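Local coordinates for protein alpha-1,4-endofucoidanase (Mariniflexile fucanivorans, PDB 6DNS) that hydrolyses alpha-1,4 linkages inside fucoidan, a sulfated fucan of brown algae, as a retaining, endo-acting family 107 glycoside hydrolase, at residues 116-121 against 165-170; 153-158 against 195-200. All coordinates share one frame; numbering follows the deposited sequence.

Contact 1 (116-121 against 165-170); sequences PINLVA and YPDVSA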
loop_
_atom_site.group_PDB
_atom_site.type_symbol
_atom_site.label_atom_id
_atom_site.label_comp_id
_atom_site.label_asym_id
_atom_site.label_seq_id
_atom_site.Cartn_x
_atom_site.Cartn_y
_atom_site.Cartn_z
ATOM N N PRO A 116 10.484 16.890 -16.090
ATOM C CA PRO A 116 10.392 15.702 -16.955
ATOM C C PRO A 116 9.078 15.563 -17.737
ATOM O O PRO A 116 8.037 16.052 -17.294
ATOM C CB PRO A 116 10.541 14.531 -15.972
ATOM C CG PRO A 116 11.213 15.106 -14.778
ATOM C CD PRO A 116 10.711 16.513 -14.680
ATOM N N ILE A 117 9.167 14.928 -18.907
ATOM C CA ILE A 117 8.012 14.534 -19.729
ATOM C C ILE A 117 8.308 13.128 -20.256
ATOM O O ILE A 117 9.456 12.826 -20.560
ATOM C CB ILE A 117 7.782 15.511 -20.913
ATOM C CG1 ILE A 117 7.488 16.940 -20.418
ATOM C CG2 ILE A 117 6.652 15.031 -21.822
ATOM C CD1 ILE A 117 6.166 17.120 -19.695
ATOM N N ASN A 118 7.276 12.285 -20.353
ATOM C CA ASN A 118 7.404 10.836 -20.657
ATOM C C ASN A 118 8.036 9.994 -19.531
ATOM O O ASN A 118 8.388 8.829 -19.753
ATOM C CB ASN A 118 8.129 10.573 -21.999
ATOM C CG ASN A 118 7.336 11.051 -23.198
ATOM O OD1 ASN A 118 6.222 10.585 -23.441
ATOM N ND2 ASN A 118 7.917 11.961 -23.970
ATOM N N LEU A 119 8.152 10.560 -18.327
ATOM C CA LEU A 119 8.617 9.821 -17.157
ATOM C C LEU A 119 7.373 9.381 -16.395
ATOM O O LEU A 119 6.717 10.198 -15.745
ATOM C CB LEU A 119 9.526 10.695 -16.284
ATOM C CG LEU A 119 10.066 10.101 -14.978
ATOM C CD1 LEU A 119 10.922 8.871 -15.245
ATOM C CD2 LEU A 119 10.860 11.148 -14.213
ATOM N N VAL A 120 7.048 8.091 -16.496
ATOM C CA VAL A 120 5.836 7.521 -15.885
ATOM C C VAL A 120 6.177 6.555 -14.739
ATOM O O VAL A 120 5.457 5.584 -14.492
ATOM C CB VAL A 120 4.937 6.839 -16.950
ATOM C CG1 VAL A 120 4.382 7.881 -17.909
ATOM C CG2 VAL A 120 5.684 5.740 -17.698
ATOM N N ALA A 121 7.277 6.839 -14.046
ATOM C CA ALA A 121 7.688 6.088 -12.865
ATOM C C ALA A 121 8.714 6.911 -12.085
ATOM O O ALA A 121 9.388 7.764 -12.670
ATOM C CB ALA A 121 8.278 4.743 -13.264
ATOM N N TYR A 165 2.821 12.568 -20.872
ATOM C CA TYR A 165 3.521 11.332 -21.262
ATOM C C TYR A 165 3.040 10.813 -22.639
ATOM O O TYR A 165 2.496 9.712 -22.743
ATOM C CB TYR A 165 3.383 10.265 -20.152
ATOM C CG TYR A 165 1.981 10.104 -19.585
ATOM C CD1 TYR A 165 1.514 10.948 -18.576
ATOM C CD2 TYR A 165 1.126 9.099 -20.047
ATOM C CE1 TYR A 165 0.235 10.809 -18.056
ATOM C CE2 TYR A 165 -0.155 8.951 -19.532
ATOM C CZ TYR A 165 -0.594 9.807 -18.537
ATOM O OH TYR A 165 -1.861 9.669 -18.024
ATOM N N PRO A 166 3.259 11.607 -23.709
ATOM C CA PRO A 166 2.672 11.309 -25.027
ATOM C C PRO A 166 3.261 10.108 -25.775
ATOM O O PRO A 166 2.529 9.428 -26.495
ATOM C CB PRO A 166 2.927 12.599 -25.818
ATOM C CG PRO A 166 4.148 13.178 -25.194
ATOM C CD PRO A 166 4.011 12.877 -23.731
ATOM N N ASP A 167 4.558 9.861 -25.607
ATOM C CA ASP A 167 5.278 8.843 -26.381
ATOM C C ASP A 167 5.486 7.512 -25.647
ATOM O O ASP A 167 6.091 6.595 -26.204
ATOM C CB ASP A 167 6.637 9.406 -26.808
ATOM C CG ASP A 167 6.513 10.731 -27.541
ATOM O OD1 ASP A 167 7.092 11.732 -27.065
ATOM O OD2 ASP A 167 5.822 10.772 -28.582
ATOM N N VAL A 168 4.969 7.393 -24.422
ATOM C CA VAL A 168 5.260 6.244 -23.555
ATOM C C VAL A 168 4.636 4.947 -24.073
ATOM O O VAL A 168 5.307 3.911 -24.108
ATOM C CB VAL A 168 4.811 6.507 -22.097
ATOM C CG1 VAL A 168 4.922 5.248 -21.242
ATOM C CG2 VAL A 168 5.641 7.631 -21.491
ATOM N N SER A 169 3.362 5.008 -24.456
ATOM C CA SER A 169 2.649 3.836 -24.981
ATOM C C SER A 169 3.307 3.272 -26.241
ATOM O O SER A 169 3.423 2.054 -26.388
ATOM C CB SER A 169 1.182 4.174 -25.258
ATOM O OG SER A 169 0.505 4.490 -24.054
ATOM N N ALA A 170 3.740 4.165 -27.130
ATOM C CA ALA A 170 4.452 3.783 -28.352
ATOM C C ALA A 170 5.843 3.206 -28.067
ATOM O O ALA A 170 6.236 2.210 -28.677
ATOM C CB ALA A 170 4.560 4.975 -29.293
#
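With CG of Asn118 anti to its carbonyl carbon and beside the backbone N (chi1 -66°), on a backbone of positive phi, the amide reaches across to the turn at Pro166-Asp167. Its two ends work in opposite senses there. Asn118 OD1 accepts the backbone N-H of Asp167 at 2.8 Å, with the donor tilted 21° from the carbonyl plane, while Asn118 ND2 gives a longer bond of 3.2 Å to Asp167 OD1, met on the anti side of the carboxylate. Amide and carboxylate planes stand 37° apart. Asn118 ND2 also has a weak hydrogen bond to Asp109, which may further limit rotation of this buried amide. Asn118 OD1 rests against CD of Pro166 at 3.2 Å, and Ile117 CG2 touches the same CD at 3.9 Å. Two residues further along, Val120 divides its branches: CG1 presses on CB of Tyr165 at 3.4 Å, whereas CG2 meets CG1 of Val168 tip to tip at 3.7 Å. The tyrosine hydroxyl is bound elsewhere, to the carbonyl of Ile90. An asparagine side chain thus pins a neighbouring loop just where it enters helix 168-176, joining two successive beta-alpha connections of the catalytic domain, consistent with the barrel of the related GH29 fucosidases.

Contact 2 (153-158 against 195-200); sequences LLARIP and NGRRKY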
loop_
_atom_site.group_PDB
_atom_site.type_symbol
_atom_site.label_atom_id
_atom_site.label_comp_id
_atom_site.label_asym_id
_atom_site.label_seq_id
_atom_site.Cartn_x
_atom_site.Cartn_y
_atom_site.Cartn_z
ATOM N N LEU A 153 0.908 -0.084 -19.355
ATOM C CA LEU A 153 1.631 0.852 -20.227
ATOM C C LEU A 153 0.961 1.135 -21.585
ATOM O O LEU A 153 1.364 2.081 -22.263
ATOM C CB LEU A 153 3.072 0.370 -20.440
ATOM C CG LEU A 153 3.949 0.351 -19.178
ATOM C CD1 LEU A 153 5.152 -0.563 -19.360
ATOM C CD2 LEU A 153 4.398 1.754 -18.793
ATOM N N LEU A 154 -0.042 0.341 -21.985
ATOM C CA LEU A 154 -0.807 0.624 -23.214
ATOM C C LEU A 154 -1.717 1.841 -23.034
ATOM O O LEU A 154 -2.064 2.209 -21.908
ATOM C CB LEU A 154 -1.669 -0.572 -23.662
ATOM C CG LEU A 154 -1.082 -1.950 -24.026
ATOM C CD1 LEU A 154 0.383 -1.863 -24.428
ATOM C CD2 LEU A 154 -1.263 -2.972 -22.913
ATOM N N ALA A 155 -2.099 2.449 -24.155
ATOM C CA ALA A 155 -3.013 3.592 -24.161
ATOM C C ALA A 155 -4.460 3.101 -24.175
ATOM O O ALA A 155 -4.831 2.286 -25.024
ATOM C CB ALA A 155 -2.748 4.479 -25.369
ATOM N N ARG A 156 -5.267 3.605 -23.240
ATOM C CA ARG A 156 -6.679 3.231 -23.129
ATOM C C ARG A 156 -7.499 3.831 -24.273
ATOM O O ARG A 156 -8.371 3.161 -24.826
ATOM C CB ARG A 156 -7.245 3.684 -21.780
ATOM C CG ARG A 156 -8.571 3.040 -21.401
ATOM C CD ARG A 156 -9.318 3.895 -20.393
ATOM N NE ARG A 156 -10.503 3.223 -19.859
ATOM C CZ ARG A 156 -10.500 2.282 -18.912
ATOM N NH1 ARG A 156 -9.364 1.853 -18.359
ATOM N NH2 ARG A 156 -11.657 1.755 -18.514
ATOM N N ILE A 157 -7.224 5.095 -24.601
ATOM C CA ILE A 157 -7.763 5.745 -25.800
ATOM C C ILE A 157 -6.574 6.142 -26.690
ATOM O O ILE A 157 -5.969 7.196 -26.474
ATOM C CB ILE A 157 -8.646 6.975 -25.460
ATOM C CG1 ILE A 157 -9.690 6.624 -24.384
ATOM C CG2 ILE A 157 -9.352 7.494 -26.710
ATOM C CD1 ILE A 157 -9.275 6.984 -22.974
ATOM N N PRO A 158 -6.217 5.284 -27.677
ATOM C CA PRO A 158 -5.110 5.587 -28.604
ATOM C C PRO A 158 -5.299 6.837 -29.474
ATOM O O PRO A 158 -4.307 7.469 -29.847
ATOM C CB PRO A 158 -5.040 4.338 -29.497
ATOM C CG PRO A 158 -5.677 3.257 -28.704
ATOM C CD PRO A 158 -6.749 3.925 -27.901
ATOM N N ASN A 195 -5.515 -11.320 -30.825
ATOM C CA ASN A 195 -6.261 -10.090 -31.134
ATOM C C ASN A 195 -5.693 -8.874 -30.407
ATOM O O ASN A 195 -5.255 -8.979 -29.263
ATOM C CB ASN A 195 -7.747 -10.238 -30.763
ATOM C CG ASN A 195 -8.474 -11.278 -31.601
ATOM O OD1 ASN A 195 -7.902 -11.895 -32.500
ATOM N ND2 ASN A 195 -9.753 -11.476 -31.302
ATOM N N GLY A 196 -5.700 -7.728 -31.086
ATOM C CA GLY A 196 -5.319 -6.451 -30.488
ATOM C C GLY A 196 -3.888 -6.440 -29.989
ATOM O O GLY A 196 -2.991 -6.970 -30.652
ATOM N N ARG A 197 -3.689 -5.869 -28.801
ATOM C CA ARG A 197 -2.368 -5.756 -28.177
ATOM C C ARG A 197 -2.150 -6.880 -27.151
ATOM O O ARG A 197 -1.764 -6.631 -26.006
ATOM C CB ARG A 197 -2.224 -4.365 -27.536
ATOM C CG ARG A 197 -2.194 -3.233 -28.552
ATOM C CD ARG A 197 -2.360 -1.869 -27.899
ATOM N NE ARG A 197 -3.743 -1.599 -27.504
ATOM C CZ ARG A 197 -4.192 -0.442 -27.009
ATOM N NH1 ARG A 197 -3.373 0.597 -26.827
ATOM N NH2 ARG A 197 -5.479 -0.318 -26.688
ATOM N N ARG A 198 -2.377 -8.121 -27.583
ATOM C CA ARG A 198 -2.333 -9.288 -26.696
ATOM C C ARG A 198 -0.910 -9.584 -26.229
ATOM O O ARG A 198 -0.669 -9.715 -25.029
ATOM C CB ARG A 198 -2.918 -10.519 -27.399
ATOM C CG ARG A 198 -3.136 -11.738 -26.511
ATOM C CD ARG A 198 -3.586 -12.930 -27.342
ATOM N NE ARG A 198 -3.589 -14.181 -26.581
ATOM C CZ ARG A 198 -4.577 -14.615 -25.792
ATOM N NH1 ARG A 198 -5.695 -13.908 -25.620
ATOM N NH2 ARG A 198 -4.442 -15.778 -25.160
ATOM N N LYS A 199 0.021 -9.685 -27.180
ATOM C CA LYS A 199 1.434 -9.969 -26.869
ATOM C C LYS A 199 2.083 -8.939 -25.934
ATOM O O LYS A 199 2.963 -9.289 -25.147
ATOM C CB LYS A 199 2.268 -10.114 -28.152
ATOM C CG LYS A 199 2.447 -8.845 -28.978
ATOM C CD LYS A 199 3.272 -9.127 -30.222
ATOM C CE LYS A 199 3.277 -7.943 -31.174
ATOM N NZ LYS A 199 4.053 -8.227 -32.413
ATOM N N TYR A 200 1.641 -7.685 -26.026
ATOM C CA TYR A 200 2.138 -6.606 -25.163
ATOM C C TYR A 200 1.644 -6.746 -23.718
ATOM O O TYR A 200 2.363 -6.386 -22.783
ATOM C CB TYR A 200 1.752 -5.233 -25.728
ATOM C CG TYR A 200 2.254 -5.000 -27.139
ATOM C CD1 TYR A 200 3.607 -4.789 -27.388
ATOM C CD2 TYR A 200 1.379 -5.008 -28.227
ATOM C CE1 TYR A 200 4.077 -4.583 -28.678
ATOM C CE2 TYR A 200 1.837 -4.805 -29.521
ATOM C CZ TYR A 200 3.186 -4.591 -29.742
ATOM O OH TYR A 200 3.649 -4.393 -31.020
#
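Arg197 and Leu154 run alongside each other in opposite directions, so that the guanidinium comes to lie against Leu154 CB and the arginine's CD beside Leu154 CG, 4.1 Å away. CB of Leu154 sits over one face of the guanidinium, 3.8 Å from Arg197 NH1. The edge of the same flat group is turned to the carbonyl of Ala155. Arg197 NH1 supplies the main bond to Ala155 O, 2.9 Å long with an N-H...O angle of 145°, and lies in the carbonyl plane on a lone pair; Arg197 NH2 adds a weak second bond to that oxygen at 3.2 Å. A bend at chi3 (-76°) in an otherwise extended arginine chain sets this edge against the oxygen. Arg197 is also the N-cap residue of helix 198-216, the helix that leads into strand 222-226 of the parallel sheet, so its side chain ties the start of that helix to the loop after the neighbouring strand 143-149, within the beta-alpha architecture of the catalytic domain. Arg197 NE forms a salt bridge with Glu235, which is likely to help hold the guanidinium in place and balance its charge. Replaced by alanine, this position is likely to lose both donors to the Ala155 carbonyl, leave Glu235 without its cationic mate and open a gap beside Leu154. Pro158 CG approaches Arg197 NH1 obliquely at 4.0 Å. Beyond the arginine, Leu154 crosses Tyr200 at about a right angle, Leu154 CD1 touching Tyr200 CB at 3.9 Å, while the tyrosine hydroxyl is hydrogen-bonded to Asp177.

The four segments alternate along the chain, in the order 116-121, 153-158, 165-170 and 195-200, so the two contacts interlock in sequence; their centres are 15 Å apart. Both draw on the connection between strand 143-149 and helix 168-176: contact 1 holds its end, where the helix begins, against the loop preceding helix 129-139, and contact 2 holds its earlier part against the start of helix 198-216. They meet directly where Ser169 OG lies 3.1 Å from Leu153 O, a probable hydrogen bond. Together they link successive excursions from the parallel sheet of the catalytic domain. Neither includes an annotated metal-binding residue, though the side chain of Ile117 is about 7 Å from a bound calcium ion.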